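Local structure of glycerol dehydrogenase (Bacillus coagulans, 6CSJ) at residues Q13-L18 / M152-I157; A32-D37 / Y59-F64; T96-K101 / L127-K132; L173-E178 / K204-T209. The protein probably catalyses the NAD-dependent oxidation of glycerol and related polyols, and in this double-mutant form has acquired D-lactate dehydrogenase activity. The protein carries 2 engineered substitutions. All blocks are in the same frame, centred on the assembly; numbering follows the deposited sequence.

Contact 1 of 4, residues Q13-L18 / M152-I157; sequences QGPDEL and MDTKVI
With CG of Asp153 anti to its backbone N (chi1 -168°), the carboxylate swings under the turn that follows Gly14, while Thr154 OG1 takes the position between its own N and carbonyl carbon and settles against the Pro15 ring, 3.6 Å from Pro15 CB. Asp153 is the hub. Its OD2 receives Leu18 N at 2.8 Å on the anti side, a nearly straight bond. Its OD1 is gripped from opposite faces of the carboxylate plane, by Asp16 N at 2.9 Å and by Val156 N at 3.2 Å. One carboxylate thus serves as N-cap of helix 154-158 and ties down the type II turn Gly14-Glu17; the amide donors would probably help to offset the nearby like charge of Asp16, whose OD1 is 4.3 Å from Asp153 OD2. Ahead of the turn the strands pair in parallel, Gly14 N bonding to Met152 O and Thr154 N to Gly14 O. The extended Gln13 chain lays CG 3.7 Å from Thr154 CG2. Gln13 NE2 is hydrogen-bonded to Glu231 O and Thr154 OG1 to Glu231 OE2. Where the two strands end, helix 228-248 packs on Gln13 and Met152, and helix 38-51 on Leu18 and Val156.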
loop_
_atom_site.group_PDB
_atom_site.type_symbol
_atom_site.label_atom_id
_atom_site.label_comp_id
_atom_site.label_asym_id
_atom_site.label_seq_id
_atom_site.Cartn_x
_atom_site.Cartn_y
_atom_site.Cartn_z
ATOM N N GLN A 13 -2.554 4.015 16.140
ATOM C CA GLN A 13 -2.695 5.255 15.380
ATOM C C GLN A 13 -3.059 6.433 16.276
ATOM O O GLN A 13 -3.916 6.317 17.153
ATOM C CB GLN A 13 -3.757 5.077 14.287
ATOM C CG GLN A 13 -3.987 6.310 13.418
ATOM C CD GLN A 13 -5.052 6.106 12.366
ATOM O OE1 GLN A 13 -5.162 5.036 11.780
ATOM N NE2 GLN A 13 -5.839 7.140 12.116
ATOM N N GLY A 14 -2.432 7.571 16.012
ATOM C CA GLY A 14 -2.671 8.787 16.767
ATOM C C GLY A 14 -1.624 9.848 16.470
ATOM O O GLY A 14 -0.573 9.541 15.903
ATOM N N PRO A 15 -1.907 11.110 16.839
ATOM C CA PRO A 15 -0.907 12.163 16.624
ATOM C C PRO A 15 0.264 12.039 17.604
ATOM O O PRO A 15 0.051 11.702 18.786
ATOM C CB PRO A 15 -1.697 13.466 16.835
ATOM C CG PRO A 15 -2.855 13.095 17.677
ATOM C CD PRO A 15 -3.090 11.605 17.569
ATOM N N ASP A 16 1.485 12.244 17.095
ATOM C CA ASP A 16 2.711 12.243 17.907
ATOM C C ASP A 16 3.040 10.876 18.563
ATOM O O ASP A 16 3.691 10.813 19.609
ATOM C CB ASP A 16 2.627 13.380 18.950
ATOM C CG ASP A 16 3.987 13.985 19.307
ATOM O OD1 ASP A 16 5.026 13.708 18.653
ATOM O OD2 ASP A 16 4.003 14.766 20.278
ATOM N N GLU A 17 2.600 9.795 17.925
ATOM C CA GLU A 17 2.885 8.409 18.358
ATOM C C GLU A 17 4.382 8.046 18.431
ATOM O O GLU A 17 4.780 7.240 19.284
ATOM C CB GLU A 17 2.170 7.414 17.425
ATOM C CG GLU A 17 1.119 6.474 18.001
ATOM C CD GLU A 17 0.493 6.886 19.304
ATOM O OE1 GLU A 17 0.996 6.429 20.357
ATOM O OE2 GLU A 17 -0.514 7.620 19.290
ATOM N N LEU A 18 5.210 8.621 17.559
ATOM C CA LEU A 18 6.665 8.381 17.600
ATOM C C LEU A 18 7.311 8.864 18.907
ATOM O O LEU A 18 8.347 8.331 19.308
ATOM C CB LEU A 18 7.380 9.016 16.396
ATOM C CG LEU A 18 7.140 8.362 15.027
ATOM C CD1 LEU A 18 7.879 9.106 13.929
ATOM C CD2 LEU A 18 7.526 6.893 15.013
ATOM N N MET A 152 1.108 4.437 13.288
ATOM C CA MET A 152 0.798 5.566 12.409
ATOM C C MET A 152 0.793 6.878 13.212
ATOM O O MET A 152 -0.152 7.165 13.961
ATOM C CB MET A 152 -0.568 5.368 11.722
ATOM C CG MET A 152 -0.761 4.045 11.000
ATOM S SD MET A 152 0.499 3.641 9.772
ATOM C CE MET A 152 0.057 4.714 8.405
ATOM N N ASP A 153 1.863 7.658 13.063
ATOM C CA ASP A 153 1.956 8.986 13.666
ATOM C C ASP A 153 1.293 9.951 12.703
ATOM O O ASP A 153 1.896 10.368 11.710
ATOM C CB ASP A 153 3.418 9.374 13.918
ATOM C CG ASP A 153 3.567 10.611 14.809
ATOM O OD1 ASP A 153 2.809 11.594 14.645
ATOM O OD2 ASP A 153 4.458 10.584 15.682
ATOM N N THR A 154 0.041 10.290 12.990
ATOM C CA THR A 154 -0.774 11.066 12.058
ATOM C C THR A 154 -0.270 12.496 11.890
ATOM O O THR A 154 -0.475 13.098 10.837
ATOM C CB THR A 154 -2.247 11.066 12.484
ATOM O OG1 THR A 154 -2.369 11.561 13.814
ATOM C CG2 THR A 154 -2.784 9.658 12.438
ATOM N N LYS A 155 0.406 13.025 12.912
ATOM C CA LYS A 155 1.014 14.348 12.840
ATOM C C LYS A 155 2.171 14.355 11.852
ATOM O O LYS A 155 2.261 15.237 11.010
ATOM C CB LYS A 155 1.505 14.792 14.224
ATOM C CG LYS A 155 1.932 16.248 14.306
ATOM C CD LYS A 155 2.826 16.505 15.522
ATOM C CE LYS A 155 3.016 17.990 15.752
ATOM N NZ LYS A 155 3.403 18.272 17.161
ATOM N N VAL A 156 3.053 13.364 11.948
ATOM C CA VAL A 156 4.148 13.225 10.986
ATOM C C VAL A 156 3.598 12.981 9.579
ATOM O O VAL A 156 4.050 13.625 8.633
ATOM C CB VAL A 156 5.139 12.113 11.395
ATOM C CG1 VAL A 156 6.149 11.835 10.281
ATOM C CG2 VAL A 156 5.850 12.494 12.688
ATOM N N ILE A 157 2.610 12.093 9.458
ATOM C CA ILE A 157 2.020 11.739 8.154
ATOM C C ILE A 157 1.375 12.935 7.450
ATOM O O ILE A 157 1.513 13.086 6.228
ATOM C CB ILE A 157 1.009 10.570 8.277
ATOM C CG1 ILE A 157 1.750 9.273 8.630
ATOM C CG2 ILE A 157 0.196 10.372 6.992
ATOM C CD1 ILE A 157 0.881 8.242 9.305
#

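Contact 2 of 4, residues A32-D37 / Y59-F64; sequences AFIIAD and YQMALF
Ile34 and Met61 cross obliquely on one face of the sheet, the thioether of Met61 folding back so that SD lies 3.7 Å from Ile34 CG2. Ile34 CD1 lies 4.0 Å from Tyr59 CD2. An alanine at Ile34 lacks CG2 and CD1, and would probably open a gap beside Met61 SD and leave the Tyr59 ring without the methyl it packs on, on the side facing helix 38-51, whose Val48 also packs on Ile34. Five backbone hydrogen bonds join the parallel strands, from Gln60 N to Ala32 O at one end to Phe64 N to Ala36 O at the other. Strands 32-36 and 59-63, with helix 38-51 between them in sequence, form a beta-alpha-beta unit at the edge of the Rossmann-like sheet of the N-terminal domain, and Asp37 caps that helix through Val40 N. On the opposite face, Phe33 has CG anti to its backbone N (chi1 -177°), and the far end of its ring meets the Ala62 methyl, CZ to CB 3.4 Å. Helix 70-82 packs against the same ring through Leu76 and Met79. Further along, Ile35 CG2 sits 3.6 Å from Phe64 CB, and Asp37 CB approaches the edge of the Phe64 ring, 4.2 Å from CD2.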
loop_
_atom_site.group_PDB
_atom_site.type_symbol
_atom_site.label_atom_id
_atom_site.label_comp_id
_atom_site.label_asym_id
_atom_site.label_seq_id
_atom_site.Cartn_x
_atom_site.Cartn_y
_atom_site.Cartn_z
ATOM N N ALA A 32 16.242 -1.740 20.901
ATOM C CA ALA A 32 15.677 -1.486 19.579
ATOM C C ALA A 32 16.742 -1.082 18.566
ATOM O O ALA A 32 17.679 -0.350 18.886
ATOM C CB ALA A 32 14.612 -0.408 19.660
ATOM N N PHE A 33 16.585 -1.577 17.339
ATOM C CA PHE A 33 17.416 -1.201 16.205
ATOM C C PHE A 33 16.506 -0.430 15.236
ATOM O O PHE A 33 15.623 -1.013 14.616
ATOM C CB PHE A 33 18.002 -2.470 15.567
ATOM C CG PHE A 33 18.943 -2.210 14.425
ATOM C CD1 PHE A 33 20.241 -1.788 14.664
ATOM C CD2 PHE A 33 18.542 -2.423 13.106
ATOM C CE1 PHE A 33 21.122 -1.560 13.611
ATOM C CE2 PHE A 33 19.417 -2.199 12.051
ATOM C CZ PHE A 33 20.705 -1.763 12.300
ATOM N N ILE A 34 16.732 0.876 15.117
ATOM C CA ILE A 34 15.797 1.781 14.463
ATOM C C ILE A 34 16.358 2.252 13.118
ATOM O O ILE A 34 17.279 3.067 13.075
ATOM C CB ILE A 34 15.444 2.967 15.405
ATOM C CG1 ILE A 34 14.804 2.431 16.697
ATOM C CG2 ILE A 34 14.521 3.959 14.707
ATOM C CD1 ILE A 34 14.496 3.463 17.750
ATOM N N ILE A 35 15.785 1.734 12.030
ATOM C CA ILE A 35 16.259 1.984 10.674
ATOM C C ILE A 35 15.497 3.165 10.073
ATOM O O ILE A 35 14.277 3.197 10.113
ATOM C CB ILE A 35 16.063 0.733 9.784
ATOM C CG1 ILE A 35 16.784 -0.477 10.383
ATOM C CG2 ILE A 35 16.573 0.970 8.369
ATOM C CD1 ILE A 35 16.339 -1.804 9.790
ATOM N N ALA A 36 16.233 4.115 9.500
ATOM C CA ALA A 36 15.656 5.267 8.813
ATOM C C ALA A 36 16.669 5.882 7.846
ATOM O O ALA A 36 17.875 5.881 8.126
ATOM C CB ALA A 36 15.199 6.307 9.818
ATOM N N ASP A 37 16.192 6.402 6.712
ATOM C CA ASP A 37 17.083 7.064 5.756
ATOM C C ASP A 37 17.515 8.459 6.235
ATOM O O ASP A 37 17.100 8.908 7.310
ATOM C CB ASP A 37 16.464 7.093 4.335
ATOM C CG ASP A 37 15.249 8.003 4.204
ATOM O OD1 ASP A 37 14.981 8.850 5.074
ATOM O OD2 ASP A 37 14.575 7.894 3.178
ATOM N N TYR A 59 18.036 1.711 22.745
ATOM C CA TYR A 59 17.917 1.851 21.308
ATOM C C TYR A 59 19.232 2.287 20.647
ATOM O O TYR A 59 20.111 2.827 21.312
ATOM C CB TYR A 59 16.839 2.882 20.964
ATOM C CG TYR A 59 17.344 4.312 20.966
ATOM C CD1 TYR A 59 17.623 4.969 22.168
ATOM C CD2 TYR A 59 17.555 4.999 19.772
ATOM C CE1 TYR A 59 18.086 6.280 22.174
ATOM C CE2 TYR A 59 18.038 6.302 19.770
ATOM C CZ TYR A 59 18.302 6.933 20.972
ATOM O OH TYR A 59 18.790 8.209 20.981
ATOM N N GLN A 60 19.339 2.058 19.339
ATOM C CA GLN A 60 20.333 2.713 18.497
ATOM C C GLN A 60 19.730 2.975 17.126
ATOM O O GLN A 60 18.990 2.143 16.601
ATOM C CB GLN A 60 21.576 1.849 18.323
ATOM C CG GLN A 60 22.599 1.960 19.450
ATOM C CD GLN A 60 23.949 1.383 19.064
ATOM O OE1 GLN A 60 24.342 0.311 19.541
ATOM N NE2 GLN A 60 24.660 2.082 18.177
ATOM N N MET A 61 20.063 4.131 16.556
ATOM C CA MET A 61 19.671 4.497 15.204
ATOM C C MET A 61 20.639 3.883 14.230
ATOM O O MET A 61 21.801 3.693 14.560
ATOM C CB MET A 61 19.700 6.018 15.018
ATOM C CG MET A 61 18.789 6.802 15.948
ATOM S SD MET A 61 17.037 6.523 15.610
ATOM C CE MET A 61 16.808 7.305 14.009
ATOM N N ALA A 62 20.150 3.575 13.035
ATOM C CA ALA A 62 20.979 3.077 11.949
ATOM C C ALA A 62 20.540 3.761 10.674
ATOM O O ALA A 62 19.347 3.824 10.389
ATOM C CB ALA A 62 20.831 1.574 11.825
ATOM N N LEU A 63 21.506 4.279 9.919
ATOM C CA LEU A 63 21.237 4.980 8.670
ATOM C C LEU A 63 20.976 3.969 7.546
ATOM O O LEU A 63 21.812 3.121 7.256
ATOM C CB LEU A 63 22.399 5.908 8.304
ATOM C CG LEU A 63 22.250 6.759 7.037
ATOM C CD1 LEU A 63 21.128 7.758 7.203
ATOM C CD2 LEU A 63 23.552 7.468 6.680
ATOM N N PHE A 64 19.808 4.087 6.920
ATOM C CA PHE A 64 19.399 3.260 5.774
ATOM C C PHE A 64 19.900 3.912 4.486
ATOM O O PHE A 64 19.748 5.113 4.304
ATOM C CB PHE A 64 17.865 3.146 5.777
ATOM C CG PHE A 64 17.275 2.385 4.617
ATOM C CD1 PHE A 64 17.678 1.090 4.328
ATOM C CD2 PHE A 64 16.264 2.959 3.841
ATOM C CE1 PHE A 64 17.107 0.386 3.266
ATOM C CE2 PHE A 64 15.695 2.263 2.779
ATOM C CZ PHE A 64 16.119 0.980 2.490
#

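Contact 3 of 4, residues T96-K101 / L127-K132; sequences TLDTAK and LSVIYK
Asp98 of helix 94-106 meets Ser128 and Val129 of strand 127-131, which pairs with strand 137-142 in a two-stranded antiparallel hairpin apart from the parallel sheet of the Rossmann-like N-terminal domain. Helix and strand run steeply across one another, at 110° between their directions, and polar groups carry most of the contact. The Asp98 side chain points at the strand from its first bond. Its CB lies 3.9 Å from Ser128 CB, packing methylene on methylene. CG follows beside the backbone N (chi1 -71°), close to Ser128 CA and Val129 N. At the tip the two oxygens part company. OD2 accepts Val129 N at 3.1 Å in an almost perfectly straight bond (177°), although the amide comes from above the carboxylate plane. The same oxygen takes a hydrogen from a water that donates also to Val129 O, so that both backbone polar groups of Val129 are tied to one carboxylate oxygen, one directly and one through solvent. OD1 turns toward Lys101 NZ, one helical turn on, in a salt bridge with a weak hydrogen bond. The Lys101 ammonium is in turn shared with backbone carbonyls: it donates to Leu127 O and, just ahead of the strand, to Ser125 O, a setting likely to favour its charged form. Behind this charged pair the backbone of Asp98 is used as well. Ser128 OG, placed anti to its own carbonyl carbon, donates its hydrogen to Asp98 O at 3.0 Å and rests 3.6 Å from Lys101 CB.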
loop_
_atom_site.group_PDB
_atom_site.type_symbol
_atom_site.label_atom_id
_atom_site.label_comp_id
_atom_site.label_asym_id
_atom_site.label_seq_id
_atom_site.Cartn_x
_atom_site.Cartn_y
_atom_site.Cartn_z
ATOM N N THR A 96 12.088 1.428 3.236
ATOM C CA THR A 96 12.560 1.341 4.627
ATOM C C THR A 96 11.775 0.314 5.443
ATOM O O THR A 96 12.361 -0.485 6.169
ATOM C CB THR A 96 12.477 2.702 5.352
ATOM O OG1 THR A 96 13.194 3.705 4.610
ATOM C CG2 THR A 96 13.062 2.609 6.749
ATOM N N LEU A 97 10.457 0.339 5.324
ATOM C CA LEU A 97 9.588 -0.556 6.104
ATOM C C LEU A 97 9.844 -2.005 5.731
ATOM O O LEU A 97 9.983 -2.855 6.598
ATOM C CB LEU A 97 8.098 -0.213 5.895
ATOM C CG LEU A 97 7.648 1.217 6.240
ATOM C CD1 LEU A 97 6.152 1.377 6.066
ATOM C CD2 LEU A 97 8.069 1.617 7.649
ATOM N N ASP A 98 9.936 -2.272 4.432
ATOM C CA ASP A 98 10.233 -3.625 3.937
ATOM C C ASP A 98 11.612 -4.129 4.376
ATOM O O ASP A 98 11.771 -5.315 4.702
ATOM C CB ASP A 98 10.090 -3.685 2.401
ATOM C CG ASP A 98 8.622 -3.587 1.930
ATOM O OD1 ASP A 98 7.699 -3.481 2.772
ATOM O OD2 ASP A 98 8.407 -3.634 0.700
ATOM N N THR A 99 12.592 -3.229 4.402
ATOM C CA THR A 99 13.934 -3.556 4.895
ATOM C C THR A 99 13.872 -3.997 6.358
ATOM O O THR A 99 14.465 -5.009 6.727
ATOM C CB THR A 99 14.899 -2.359 4.701
ATOM O OG1 THR A 99 15.001 -2.057 3.310
ATOM C CG2 THR A 99 16.277 -2.646 5.250
ATOM N N ALA A 100 13.134 -3.252 7.175
ATOM C CA ALA A 100 12.940 -3.617 8.578
ATOM C C ALA A 100 12.252 -4.983 8.740
ATOM O O ALA A 100 12.618 -5.761 9.617
ATOM C CB ALA A 100 12.153 -2.539 9.302
ATOM N N LYS A 101 11.262 -5.273 7.909
ATOM C CA LYS A 101 10.554 -6.559 7.983
ATOM C C LYS A 101 11.498 -7.716 7.640
ATOM O O LYS A 101 11.508 -8.741 8.329
ATOM C CB LYS A 101 9.350 -6.595 7.038
ATOM C CG LYS A 101 8.235 -5.591 7.309
ATOM C CD LYS A 101 7.069 -5.803 6.363
ATOM C CE LYS A 101 6.441 -4.497 5.919
ATOM N NZ LYS A 101 5.389 -4.709 4.874
ATOM N N LEU A 127 5.175 -9.062 3.612
ATOM C CA LEU A 127 5.793 -8.984 2.289
ATOM C C LEU A 127 6.861 -7.905 2.254
ATOM O O LEU A 127 6.608 -6.779 2.657
ATOM C CB LEU A 127 4.724 -8.683 1.231
ATOM C CG LEU A 127 5.150 -8.585 -0.242
ATOM C CD1 LEU A 127 5.840 -9.861 -0.697
ATOM C CD2 LEU A 127 3.950 -8.241 -1.112
ATOM N N SER A 128 8.044 -8.262 1.761
ATOM C CA SER A 128 9.091 -7.289 1.455
ATOM C C SER A 128 9.387 -7.350 -0.035
ATOM O O SER A 128 9.639 -8.426 -0.569
ATOM C CB SER A 128 10.367 -7.585 2.251
ATOM O OG SER A 128 10.115 -7.594 3.639
ATOM N N VAL A 129 9.349 -6.206 -0.704
ATOM C CA VAL A 129 9.705 -6.148 -2.116
ATOM C C VAL A 129 11.195 -5.847 -2.159
ATOM O O VAL A 129 11.628 -4.796 -1.688
ATOM C CB VAL A 129 8.888 -5.082 -2.882
ATOM C CG1 VAL A 129 9.219 -5.128 -4.368
ATOM C CG2 VAL A 129 7.391 -5.290 -2.670
ATOM N N ILE A 130 11.969 -6.790 -2.696
ATOM C CA ILE A 130 13.428 -6.698 -2.755
ATOM C C ILE A 130 13.870 -6.240 -4.140
ATOM O O ILE A 130 13.365 -6.728 -5.148
ATOM C CB ILE A 130 14.093 -8.063 -2.450
ATOM C CG1 ILE A 130 13.528 -8.711 -1.162
ATOM C CG2 ILE A 130 15.619 -7.932 -2.431
ATOM C CD1 ILE A 130 13.813 -7.949 0.113
ATOM N N TYR A 131 14.815 -5.302 -4.169
ATOM C CA TYR A 131 15.387 -4.765 -5.405
ATOM C C TYR A 131 16.876 -5.067 -5.463
ATOM O O TYR A 131 17.515 -5.277 -4.436
ATOM C CB TYR A 131 15.177 -3.249 -5.459
ATOM C CG TYR A 131 13.723 -2.849 -5.464
ATOM C CD1 TYR A 131 12.985 -2.806 -4.274
ATOM C CD2 TYR A 131 13.069 -2.539 -6.655
ATOM C CE1 TYR A 131 11.647 -2.462 -4.277
ATOM C CE2 TYR A 131 11.724 -2.192 -6.665
ATOM C CZ TYR A 131 11.027 -2.157 -5.482
ATOM O OH TYR A 131 9.709 -1.812 -5.501
ATOM N N LYS A 132 17.428 -5.098 -6.668
ATOM C CA LYS A 132 18.882 -5.062 -6.858
ATOM C C LYS A 132 19.387 -3.685 -6.428
ATOM O O LYS A 132 18.610 -2.732 -6.350
ATOM C CB LYS A 132 19.246 -5.306 -8.322
ATOM C CG LYS A 132 18.947 -6.694 -8.854
ATOM C CD LYS A 132 19.351 -6.829 -10.320
ATOM C CE LYS A 132 19.857 -8.250 -10.685
ATOM N NZ LYS A 132 18.954 -9.397 -10.340
HETATM O O HOH W 1 10.301 -2.426 -0.618
#

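Contact 4 of 4, residues L173-E178 / K204-T209; sequences LATYFE and KLCYDT
Tyr207 and Phe177 form the tight side of this helix-helix contact, an edge-to-face pair with ring centroids 5.0 Å apart and planes at 71°. The edge of Phe177 is directed at the face of Tyr207: Phe177 CZ stands over that face, and both CE2 and CZ come within 3.6 Å of Tyr207 CE1. Leu173 CD1 adds a methyl group 3.8 Å from the same Tyr207 CE1. The phenol ends in a hydrogen bond between Tyr207 OH and Glu295 OE2, in helix 290-303, which also packs on Leu173 and Phe177. Toward solvent the contact is looser. There Tyr176 and Lys204 lie side by side, pointing the same way. The lysine chain, bent at chi2 (58°), puts CD over one face of the Tyr176 ring, a CH-pi contact 3.9 Å from the centroid, whereas NZ is 5.1 Å from that centroid, at most a weak cation-pi attraction. NZ is held instead by a salt bridge to Asp208 OD1, at 3.0 Å, one turn along its own helix. An alanine at Tyr176 would probably leave the Lys204 methylenes without the ring face they lie on. Helices 175-185 and 197-221 meet here mainly through carbon surfaces; with Lys204 NZ paired to Asp208, Tyr207 OH to Glu295 and Thr175 OG1 to Ser241 of helix 228-248, packing and ring contacts rather than polar bonds hold the two segments together.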
loop_
_atom_site.group_PDB
_atom_site.type_symbol
_atom_site.label_atom_id
_atom_site.label_comp_id
_atom_site.label_asym_id
_atom_site.label_seq_id
_atom_site.Cartn_x
_atom_site.Cartn_y
_atom_site.Cartn_z
ATOM N N LEU A 173 -9.169 2.250 -2.857
ATOM C CA LEU A 173 -10.377 2.181 -3.679
ATOM C C LEU A 173 -10.590 0.803 -4.318
ATOM O O LEU A 173 -11.726 0.346 -4.446
ATOM C CB LEU A 173 -10.310 3.258 -4.766
ATOM C CG LEU A 173 -11.602 3.747 -5.394
ATOM C CD1 LEU A 173 -12.565 4.298 -4.344
ATOM C CD2 LEU A 173 -11.265 4.813 -6.439
ATOM N N ALA A 174 -9.496 0.140 -4.695
ATOM C CA ALA A 174 -9.559 -1.181 -5.309
ATOM C C ALA A 174 -9.981 -2.294 -4.364
ATOM O O ALA A 174 -10.514 -3.307 -4.819
ATOM C CB ALA A 174 -8.210 -1.538 -5.911
ATOM N N THR A 175 -9.756 -2.116 -3.061
ATOM C CA THR A 175 -9.801 -3.234 -2.114
ATOM C C THR A 175 -11.108 -4.011 -2.084
ATOM O O THR A 175 -11.082 -5.238 -2.143
ATOM C CB THR A 175 -9.463 -2.779 -0.683
ATOM O OG1 THR A 175 -8.220 -2.059 -0.683
ATOM C CG2 THR A 175 -9.367 -3.993 0.261
ATOM N N TYR A 176 -12.241 -3.313 -1.984
ATOM C CA TYR A 176 -13.546 -3.984 -1.946
ATOM C C TYR A 176 -13.850 -4.758 -3.236
ATOM O O TYR A 176 -14.324 -5.897 -3.181
ATOM C CB TYR A 176 -14.684 -2.992 -1.676
ATOM C CG TYR A 176 -16.052 -3.655 -1.699
ATOM C CD1 TYR A 176 -16.342 -4.719 -0.840
ATOM C CD2 TYR A 176 -17.044 -3.248 -2.599
ATOM C CE1 TYR A 176 -17.576 -5.337 -0.860
ATOM C CE2 TYR A 176 -18.287 -3.868 -2.623
ATOM C CZ TYR A 176 -18.541 -4.908 -1.748
ATOM O OH TYR A 176 -19.763 -5.531 -1.765
ATOM N N PHE A 177 -13.571 -4.141 -4.382
ATOM C CA PHE A 177 -13.907 -4.732 -5.669
ATOM C C PHE A 177 -13.084 -5.992 -5.949
ATOM O O PHE A 177 -13.616 -6.999 -6.461
ATOM C CB PHE A 177 -13.750 -3.695 -6.787
ATOM C CG PHE A 177 -14.624 -2.487 -6.605
ATOM C CD1 PHE A 177 -16.017 -2.603 -6.652
ATOM C CD2 PHE A 177 -14.068 -1.238 -6.340
ATOM C CE1 PHE A 177 -16.842 -1.494 -6.450
ATOM C CE2 PHE A 177 -14.890 -0.125 -6.153
ATOM C CZ PHE A 177 -16.277 -0.251 -6.226
ATOM N N GLU A 178 -11.800 -5.939 -5.584
ATOM C CA GLU A 178 -10.888 -7.075 -5.740
ATOM C C GLU A 178 -11.236 -8.206 -4.789
ATOM O O GLU A 178 -11.227 -9.375 -5.190
ATOM C CB GLU A 178 -9.429 -6.640 -5.567
ATOM C CG GLU A 178 -8.989 -5.659 -6.646
ATOM C CD GLU A 178 -7.486 -5.515 -6.768
ATOM O OE1 GLU A 178 -6.839 -4.931 -5.863
ATOM O OE2 GLU A 178 -6.956 -5.979 -7.798
ATOM N N LYS A 204 -15.109 -3.705 2.572
ATOM C CA LYS A 204 -16.321 -2.910 2.303
ATOM C C LYS A 204 -16.282 -1.582 3.086
ATOM O O LYS A 204 -16.527 -0.507 2.522
ATOM C CB LYS A 204 -17.579 -3.761 2.620
ATOM C CG LYS A 204 -18.953 -3.101 2.532
ATOM C CD LYS A 204 -19.257 -2.514 1.172
ATOM C CE LYS A 204 -20.611 -1.817 1.130
ATOM N NZ LYS A 204 -20.641 -0.850 -0.008
ATOM N N LEU A 205 -15.941 -1.653 4.372
ATOM C CA LEU A 205 -15.776 -0.438 5.177
ATOM C C LEU A 205 -14.691 0.476 4.599
ATOM O O LEU A 205 -14.832 1.696 4.636
ATOM C CB LEU A 205 -15.459 -0.778 6.628
ATOM C CG LEU A 205 -15.299 0.403 7.595
ATOM C CD1 LEU A 205 -16.608 1.163 7.800
ATOM C CD2 LEU A 205 -14.743 -0.108 8.916
ATOM N N CYS A 206 -13.624 -0.119 4.069
ATOM C CA CYS A 206 -12.562 0.637 3.421
ATOM C C CYS A 206 -13.132 1.504 2.301
ATOM O O CYS A 206 -12.947 2.717 2.318
ATOM C CB CYS A 206 -11.455 -0.292 2.887
ATOM S SG CYS A 206 -10.111 0.579 2.038
ATOM N N TYR A 207 -13.851 0.877 1.367
ATOM C CA TYR A 207 -14.488 1.578 0.241
ATOM C C TYR A 207 -15.446 2.683 0.703
ATOM O O TYR A 207 -15.346 3.825 0.257
ATOM C CB TYR A 207 -15.250 0.594 -0.678
ATOM C CG TYR A 207 -15.963 1.298 -1.818
ATOM C CD1 TYR A 207 -15.245 1.828 -2.896
ATOM C CD2 TYR A 207 -17.344 1.497 -1.786
ATOM C CE1 TYR A 207 -15.886 2.494 -3.923
ATOM C CE2 TYR A 207 -17.999 2.173 -2.817
ATOM C CZ TYR A 207 -17.269 2.669 -3.876
ATOM O OH TYR A 207 -17.918 3.340 -4.874
ATOM N N ASP A 208 -16.368 2.324 1.586
ATOM C CA ASP A 208 -17.338 3.274 2.139
ATOM C C ASP A 208 -16.674 4.488 2.793
ATOM O O ASP A 208 -17.170 5.610 2.650
ATOM C CB ASP A 208 -18.235 2.597 3.178
ATOM C CG ASP A 208 -19.184 1.575 2.574
ATOM O OD1 ASP A 208 -19.343 1.534 1.346
ATOM O OD2 ASP A 208 -19.780 0.798 3.349
ATOM N N THR A 209 -15.573 4.253 3.505
ATOM C CA THR A 209 -14.822 5.324 4.161
ATOM C C THR A 209 -14.183 6.268 3.131
ATOM O O THR A 209 -14.194 7.476 3.326
ATOM C CB THR A 209 -13.741 4.772 5.133
ATOM O OG1 THR A 209 -14.346 3.891 6.091
ATOM C CG2 THR A 209 -13.045 5.889 5.877
#

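Contacts 1 and 2 belong to one parallel sheet, at its two opposite edges: contact 1 joins strand 10-14 to 149-153, contact 2 strand 32-36 to 59-63, and both are only partly buried. Each includes an aspartate capping a helix, but contact 1 depends on its carboxylate where contact 2 relies on backbone pairing and apolar packing. Contacts 3 and 4 are buried, on opposite sides of the chain's centre, and differ most in chemistry: ions, amides and a water in one, aromatic rings in the other. Contacts 2 and 3 touch directly, Phe64 CE1 lying 3.2 Å from Thr99 OG1, whereas contact 4 stands apart among the helices.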